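Mediator of RNA polymerase II transcription subunit 6 (PDB 4H61) serves as a subunit of the Mediator complex, a coactivator that relays signals from gene-specific regulators to the RNA polymerase II machinery. Local coordinates at residues Leu29-Gln34 with Glu108-Ala113; Gln87-Asn90 with Glu96-Pro99. All coordinates share one frame; numbering follows the deposited sequence.

Contact 1: Leu29-Gln34 with Glu108-Ala113; sequences LEYFSQ and ENIYMA
Y31 and F32 of helix 28-33 meet E108, just before strand 109-112, and I110 within it, and the contact divides into one polar link and one apolar patch. In the polar link, the Y31 hydroxyl gives its proton to a backbone carbonyl, with OH 2.5 Å from E108 O. The acceptor lies at the edge of the phenol ring, in its plane, while the donor sits in the carbonyl plane on a lone pair, with a C=O...OH angle of 137°. The backbone N-H of M13 bonds to the same OH, so two partners grip this buried hydroxyl and fix the end of the ring. A chi1 of -174° sets CG of Y31 opposite the backbone N, and this carries the ring out from the helix to E108.

The apolar patch centres on I110, whose two branches serve different rings. The longer branch runs past the tyrosine in the opposite direction, with CD1 3.8 Å from CD2 of Y31 and CG1 3.9 Å from its CE2. CD1 also reaches the helix backbone, 3.9 Å from CA of F32. The shorter branch turns to the phenylalanine: CG2 lies 3.9 Å from CD1 of F32, and the two side chains cross at about a right angle. W11 and W16 also meet the Y31 ring, while Y103 packs edge-to-face with F32.

I110 also shares backbone hydrogen bonds with W11, which brings the N-terminal loop in alongside the strand. The arrangement is an aromatic-rich alpha+beta core, in which a short helix packs its tyrosine and phenylalanine against 109-112, an outermost strand of the four-stranded antiparallel sheet.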
ATOM      1  N   LEU A  29      -7.598   3.174   0.639  1.00119.16           N
ATOM      2  CA  LEU A  29      -7.087   1.809   0.613  1.00107.55           C
ATOM      3  C   LEU A  29      -8.226   0.817   0.457  1.00108.41           C
ATOM      4  O   LEU A  29      -8.047  -0.257  -0.111  1.00114.02           O
ATOM      5  CB  LEU A  29      -6.314   1.511   1.900  1.00106.84           C
ATOM      6  CG  LEU A  29      -4.862   1.055   1.783  1.00111.68           C
ATOM      7  CD1 LEU A  29      -4.246   1.563   0.493  1.00118.18           C
ATOM      8  CD2 LEU A  29      -4.044   1.510   3.000  1.00102.80           C
ATOM      9  N   GLU A  30      -9.401   1.167   0.967  1.00110.72           N
ATOM     10  CA  GLU A  30     -10.551   0.285   0.833  1.00113.22           C
ATOM     11  C   GLU A  30     -11.000   0.283  -0.619  1.00115.74           C
ATOM     12  O   GLU A  30     -11.372  -0.758  -1.167  1.00120.53           O
ATOM     13  CB  GLU A  30     -11.691   0.741   1.738  1.00121.80           C
ATOM     14  CG  GLU A  30     -12.854  -0.235   1.792  1.00131.69           C
ATOM     15  CD  GLU A  30     -13.749   0.006   2.987  1.00148.15           C
ATOM     16  OE1 GLU A  30     -13.230   0.473   4.028  1.00156.98           O
ATOM     17  OE2 GLU A  30     -14.969  -0.263   2.887  1.00152.64           O
ATOM     18  N   TYR A  31     -10.957   1.464  -1.230  1.00113.50           N
ATOM     19  CA  TYR A  31     -11.233   1.634  -2.649  1.00115.63           C
ATOM     20  C   TYR A  31     -10.315   0.722  -3.445  1.00114.52           C
ATOM     21  O   TYR A  31     -10.760  -0.051  -4.304  1.00116.62           O
ATOM     22  CB  TYR A  31     -10.969   3.088  -3.038  1.00115.98           C
ATOM     23  CG  TYR A  31     -11.334   3.470  -4.456  1.00115.78           C
ATOM     24  CD1 TYR A  31     -12.554   3.104  -5.011  1.00112.75           C
ATOM     25  CD2 TYR A  31     -10.465   4.237  -5.227  1.00119.54           C
ATOM     26  CE1 TYR A  31     -12.892   3.477  -6.308  1.00118.20           C
ATOM     27  CE2 TYR A  31     -10.794   4.617  -6.520  1.00121.66           C
ATOM     28  CZ  TYR A  31     -12.007   4.235  -7.057  1.00121.54           C
ATOM     29  OH  TYR A  31     -12.325   4.614  -8.346  1.00121.92           O
ATOM     30  N   PHE A  32      -9.029   0.820  -3.136  1.00106.74           N
ATOM     31  CA  PHE A  32      -8.006   0.037  -3.802  1.00103.65           C
ATOM     32  C   PHE A  32      -8.319  -1.450  -3.696  1.00103.79           C
ATOM     33  O   PHE A  32      -8.040  -2.209  -4.617  1.00104.60           O
ATOM     34  CB  PHE A  32      -6.634   0.351  -3.187  1.00104.87           C
ATOM     35  CG  PHE A  32      -5.489  -0.325  -3.879  1.00100.27           C
ATOM     36  CD1 PHE A  32      -4.926   0.234  -5.017  1.00 92.29           C
ATOM     37  CD2 PHE A  32      -4.971  -1.520  -3.385  1.00 98.84           C
ATOM     38  CE1 PHE A  32      -3.873  -0.390  -5.658  1.00 98.54           C
ATOM     39  CE2 PHE A  32      -3.915  -2.160  -4.017  1.00 95.63           C
ATOM     40  CZ  PHE A  32      -3.364  -1.602  -5.159  1.00 98.28           C
ATOM     41  N   SER A  33      -8.929  -1.853  -2.581  1.00108.96           N
ATOM     42  CA  SER A  33      -9.262  -3.262  -2.336  1.00111.45           C
ATOM     43  C   SER A  33     -10.280  -3.866  -3.299  1.00110.97           C
ATOM     44  O   SER A  33     -10.318  -5.081  -3.480  1.00116.85           O
ATOM     45  CB  SER A  33      -9.754  -3.450  -0.907  1.00112.50           C
ATOM     46  OG  SER A  33      -8.718  -3.130  -0.001  1.00131.18           O
ATOM     47  N   GLN A  34     -11.115  -3.031  -3.904  1.00106.25           N
ATOM     48  CA  GLN A  34     -12.126  -3.531  -4.821  1.00107.51           C
ATOM     49  C   GLN A  34     -11.564  -3.629  -6.246  1.00109.11           C
ATOM     50  O   GLN A  34     -12.268  -4.016  -7.183  1.00109.65           O
ATOM     51  CB  GLN A  34     -13.366  -2.634  -4.778  1.00108.46           C
ATOM     52  CG  GLN A  34     -14.003  -2.521  -3.389  1.00117.51           C
ATOM     53  CD  GLN A  34     -14.656  -3.820  -2.909  1.00125.14           C
ATOM     54  OE1 GLN A  34     -15.438  -4.450  -3.626  1.00123.84           O
ATOM     55  NE2 GLN A  34     -14.337  -4.220  -1.686  1.00131.20           N
ATOM     56  N   GLU A 108      -9.743   9.275  -8.896  1.00130.71           N
ATOM     57  CA  GLU A 108     -10.508   8.031  -8.757  1.00132.40           C
ATOM     58  C   GLU A 108     -10.091   6.943  -9.760  1.00127.87           C
ATOM     59  O   GLU A 108     -10.667   5.849  -9.788  1.00121.11           O
ATOM     60  CB  GLU A 108     -12.016   8.303  -8.797  1.00136.79           C
ATOM     61  CG  GLU A 108     -12.470   9.254  -7.704  1.00144.55           C
ATOM     62  CD  GLU A 108     -13.614  10.146  -8.130  1.00156.54           C
ATOM     63  OE1 GLU A 108     -14.623   9.618  -8.647  1.00160.64           O
ATOM     64  OE2 GLU A 108     -13.501  11.380  -7.948  1.00162.28           O
ATOM     65  N   ASN A 109      -9.080   7.253 -10.567  1.00123.19           N
ATOM     66  CA  ASN A 109      -8.492   6.289 -11.478  1.00121.99           C
ATOM     67  C   ASN A 109      -7.297   5.613 -10.838  1.00123.67           C
ATOM     68  O   ASN A 109      -6.362   6.280 -10.389  1.00126.65           O
ATOM     69  CB  ASN A 109      -8.038   6.977 -12.758  1.00130.78           C
ATOM     70  CG  ASN A 109      -9.024   6.821 -13.876  1.00141.36           C
ATOM     71  OD1 ASN A 109     -10.143   7.331 -13.810  1.00146.59           O
ATOM     72  ND2 ASN A 109      -8.615   6.115 -14.925  1.00143.91           N
ATOM     73  N   ILE A 110      -7.327   4.289 -10.793  1.00115.47           N
ATOM     74  CA  ILE A 110      -6.195   3.542 -10.291  1.00107.91           C
ATOM     75  C   ILE A 110      -5.443   2.874 -11.443  1.00109.39           C
ATOM     76  O   ILE A 110      -6.052   2.282 -12.334  1.00108.75           O
ATOM     77  CB  ILE A 110      -6.629   2.483  -9.267  1.00106.04           C
ATOM     78  CG1 ILE A 110      -7.590   3.096  -8.250  1.00111.92           C
ATOM     79  CG2 ILE A 110      -5.412   1.874  -8.576  1.00 95.47           C
ATOM     80  CD1 ILE A 110      -7.939   2.172  -7.094  1.00110.06           C
ATOM     81  N   TYR A 111      -4.119   2.988 -11.417  1.00106.08           N
ATOM     82  CA  TYR A 111      -3.256   2.329 -12.385  1.00104.44           C
ATOM     83  C   TYR A 111      -1.839   2.227 -11.818  1.00110.62           C
ATOM     84  O   TYR A 111      -1.471   2.992 -10.922  1.00112.43           O
ATOM     85  CB  TYR A 111      -3.261   3.085 -13.720  1.00105.93           C
ATOM     86  CG  TYR A 111      -2.989   4.572 -13.606  1.00109.26           C
ATOM     87  CD1 TYR A 111      -1.684   5.065 -13.593  1.00105.58           C
ATOM     88  CD2 TYR A 111      -4.035   5.489 -13.520  1.00112.56           C
ATOM     89  CE1 TYR A 111      -1.426   6.433 -13.490  1.00106.34           C
ATOM     90  CE2 TYR A 111      -3.787   6.857 -13.417  1.00118.74           C
ATOM     91  CZ  TYR A 111      -2.480   7.321 -13.402  1.00118.03           C
ATOM     92  OH  TYR A 111      -2.227   8.676 -13.297  1.00127.04           O
ATOM     93  N   MET A 112      -1.058   1.268 -12.317  1.00110.02           N
ATOM     94  CA  MET A 112       0.348   1.129 -11.922  1.00 97.80           C
ATOM     95  C   MET A 112       1.139   2.331 -12.417  1.00107.67           C
ATOM     96  O   MET A 112       0.921   2.824 -13.525  1.00115.94           O
ATOM     97  CB  MET A 112       0.967  -0.151 -12.496  1.00 86.07           C
ATOM     98  CG  MET A 112       0.237  -1.440 -12.116  1.00 94.12           C
ATOM     99  SD  MET A 112       0.903  -2.957 -12.863  1.00110.67           S
ATOM    100  CE  MET A 112       2.612  -2.845 -12.339  1.00107.37           C
ATOM    101  N   ALA A 113       2.048   2.810 -11.584  1.00110.93           N
ATOM    102  CA  ALA A 113       2.911   3.912 -11.966  1.00110.04           C
ATOM    103  C   ALA A 113       4.026   3.291 -12.774  1.00103.07           C
ATOM    104  O   ALA A 113       4.201   2.072 -12.736  1.00110.71           O
ATOM    105  CB  ALA A 113       3.470   4.576 -10.726  1.00114.69           C
TER

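Contact 2: Gln87-Asn90 with Glu96-Pro99; sequences QKQN and EVKP
The beta hairpin of strands 83-91 and 97-106, the central pair of the four-stranded antiparallel sheet, is paired here near its turn, where N90 faces K98 and Q89 faces P99. N90 and K98 form a hydrogen-bonded pair closed by two backbone bonds. N90 N donates to K98 O and K98 N donates to N90 O, each at 2.8 Å and both fairly straight, at 162° or more. Q89 and P99 make the next, non-hydrogen-bonded pair, a position where a proline, lacking an N-H, does not interrupt the pairing between these strands. Here CA of Q89 makes a CA-H...O contact of 3.2 Å with K98 O. The two short segments run antiparallel but twisted against each other, with 135° between their N-to-C directions.

The side chains of Q89 and P99 lie on one face of the sheet, those of N90 and K98 on the other. Helix 115-135 covers the first face: P99 touches T122 and L125, and V97 touches Y129. Q87 lies beside the proline and points the same way, its NE2 4.1 Å from P99 CB. Q87 NE2 also donates to Q89 OE1 at 2.8 Å, in the plane of the acceptor carbonyl. At its other atom, Q89 NE2 bonds to Q72 OE1 on the next strand, so both ends of this buried amide are satisfied. Q89 CG sits between its backbone N and carbonyl carbon (chi1 78°), and the extended chain beyond it brings the amide to V97. V97 spans that amide with both methyls: CG1 lies 3.3 Å from Q89 OE1, and CG2 lies 3.5 Å from Q89 NE2.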
ATOM      1  N   GLN A  87       1.843   1.795  -2.341  1.00106.05           N
ATOM      2  CA  GLN A  87       2.963   0.910  -2.626  1.00105.36           C
ATOM      3  C   GLN A  87       2.700  -0.513  -2.160  1.00108.50           C
ATOM      4  O   GLN A  87       2.325  -0.741  -1.005  1.00108.60           O
ATOM      5  CB  GLN A  87       4.219   1.439  -1.947  1.00110.43           C
ATOM      6  CG  GLN A  87       5.329   0.424  -1.818  1.00112.23           C
ATOM      7  CD  GLN A  87       6.600   1.042  -1.274  1.00119.05           C
ATOM      8  OE1 GLN A  87       7.077   2.050  -1.797  1.00123.28           O
ATOM      9  NE2 GLN A  87       7.150   0.451  -0.211  1.00114.32           N
ATOM     10  N   LYS A  88       2.884  -1.464  -3.071  1.00106.89           N
ATOM     11  CA  LYS A  88       2.878  -2.882  -2.729  1.00104.70           C
ATOM     12  C   LYS A  88       4.289  -3.228  -2.298  1.00102.99           C
ATOM     13  O   LYS A  88       5.251  -2.887  -2.987  1.00104.10           O
ATOM     14  CB  LYS A  88       2.448  -3.728  -3.937  1.00105.21           C
ATOM     15  CG  LYS A  88       2.644  -5.247  -3.809  1.00101.25           C
ATOM     16  CD  LYS A  88       1.498  -5.971  -4.525  1.00105.30           C
ATOM     17  CE  LYS A  88       1.923  -7.171  -5.363  1.00102.57           C
ATOM     18  NZ  LYS A  88       2.245  -6.810  -6.774  1.00106.46           N
ATOM     19  N   GLN A  89       4.418  -3.886  -1.151  1.00 99.48           N
ATOM     20  CA  GLN A  89       5.731  -4.223  -0.625  1.00102.60           C
ATOM     21  C   GLN A  89       5.727  -5.585   0.070  1.00106.54           C
ATOM     22  O   GLN A  89       4.709  -6.026   0.600  1.00115.31           O
ATOM     23  CB  GLN A  89       6.192  -3.145   0.355  1.00106.91           C
ATOM     24  CG  GLN A  89       5.553  -3.247   1.741  1.00112.32           C
ATOM     25  CD  GLN A  89       5.695  -1.970   2.556  1.00117.84           C
ATOM     26  OE1 GLN A  89       6.049  -0.914   2.028  1.00114.38           O
ATOM     27  NE2 GLN A  89       5.420  -2.065   3.854  1.00124.19           N
ATOM     28  N   ASN A  90       6.863  -6.265   0.050  1.00 96.67           N
ATOM     29  CA  ASN A  90       6.988  -7.478   0.813  1.00 95.71           C
ATOM     30  C   ASN A  90       7.759  -7.171   2.078  1.00107.62           C
ATOM     31  O   ASN A  90       8.949  -6.873   2.026  1.00113.68           O
ATOM     32  CB  ASN A  90       7.715  -8.551   0.016  1.00103.47           C
ATOM     33  CG  ASN A  90       7.865  -9.847   0.796  1.00108.72           C
ATOM     34  OD1 ASN A  90       7.086 -10.129   1.715  1.00111.21           O
ATOM     35  ND2 ASN A  90       8.877 -10.635   0.447  1.00106.44           N
ATOM     36  N   GLU A  96      12.703  -4.224   7.734  1.00134.55           N
ATOM     37  CA  GLU A  96      12.966  -4.293   6.305  1.00136.87           C
ATOM     38  C   GLU A  96      11.718  -4.517   5.468  1.00135.31           C
ATOM     39  O   GLU A  96      10.783  -5.214   5.873  1.00140.11           O
ATOM     40  CB  GLU A  96      14.017  -5.353   5.984  1.00148.28           C
ATOM     41  CG  GLU A  96      15.410  -4.988   6.454  1.00166.20           C
ATOM     42  CD  GLU A  96      16.478  -5.845   5.811  1.00176.95           C
ATOM     43  OE1 GLU A  96      17.617  -5.864   6.335  1.00181.46           O
ATOM     44  OE2 GLU A  96      16.177  -6.491   4.779  1.00175.28           O
ATOM     45  N   VAL A  97      11.734  -3.918   4.284  1.00121.02           N
ATOM     46  CA  VAL A  97      10.622  -3.981   3.363  1.00111.04           C
ATOM     47  C   VAL A  97      11.175  -3.978   1.941  1.00114.87           C
ATOM     48  O   VAL A  97      12.143  -3.279   1.655  1.00119.79           O
ATOM     49  CB  VAL A  97       9.691  -2.780   3.604  1.00105.37           C
ATOM     50  CG1 VAL A  97       9.069  -2.291   2.317  1.00 98.26           C
ATOM     51  CG2 VAL A  97       8.638  -3.137   4.629  1.00105.86           C
ATOM     52  N   LYS A  98      10.591  -4.775   1.053  1.00114.02           N
ATOM     53  CA  LYS A  98      11.014  -4.749  -0.342  1.00108.86           C
ATOM     54  C   LYS A  98       9.890  -4.223  -1.218  1.00110.28           C
ATOM     55  O   LYS A  98       8.838  -4.848  -1.340  1.00112.63           O
ATOM     56  CB  LYS A  98      11.479  -6.123  -0.821  1.00107.66           C
ATOM     57  CG  LYS A  98      11.972  -6.104  -2.256  1.00124.20           C
ATOM     58  CD  LYS A  98      12.387  -7.488  -2.736  1.00138.82           C
ATOM     59  CE  LYS A  98      12.820  -7.462  -4.201  1.00143.96           C
ATOM     60  NZ  LYS A  98      11.739  -6.940  -5.087  1.00149.65           N
ATOM     61  N   PRO A  99      10.102  -3.051  -1.816  1.00113.24           N
ATOM     62  CA  PRO A  99       9.089  -2.436  -2.679  1.00111.21           C
ATOM     63  C   PRO A  99       8.911  -3.267  -3.937  1.00113.20           C
ATOM     64  O   PRO A  99       9.905  -3.601  -4.585  1.00116.39           O
ATOM     65  CB  PRO A  99       9.700  -1.075  -3.027  1.00111.38           C
ATOM     66  CG  PRO A  99      10.738  -0.834  -1.959  1.00117.98           C
ATOM     67  CD  PRO A  99      11.281  -2.191  -1.635  1.00114.65           C
TER

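Both contacts reach the same antiparallel sheet, whose strands follow one another in chain order. Contact 1 brings helix 28-33 from early in the chain to strand 109-112, an outermost strand; contact 2 joins strands 83-91 and 97-106 and is nested inside the loop that contact 1 closes. Strands 97-106 and 109-112 are neighbours in the sheet and consecutive in the chain. The contact centres lie about 17 Å apart, on opposite sides of the chain's centre, and their nearest atoms are about 6 Å apart without touching. Local hairpin pairing and long-range helix packing thus involve one and the same sheet, within a single Med6 family region.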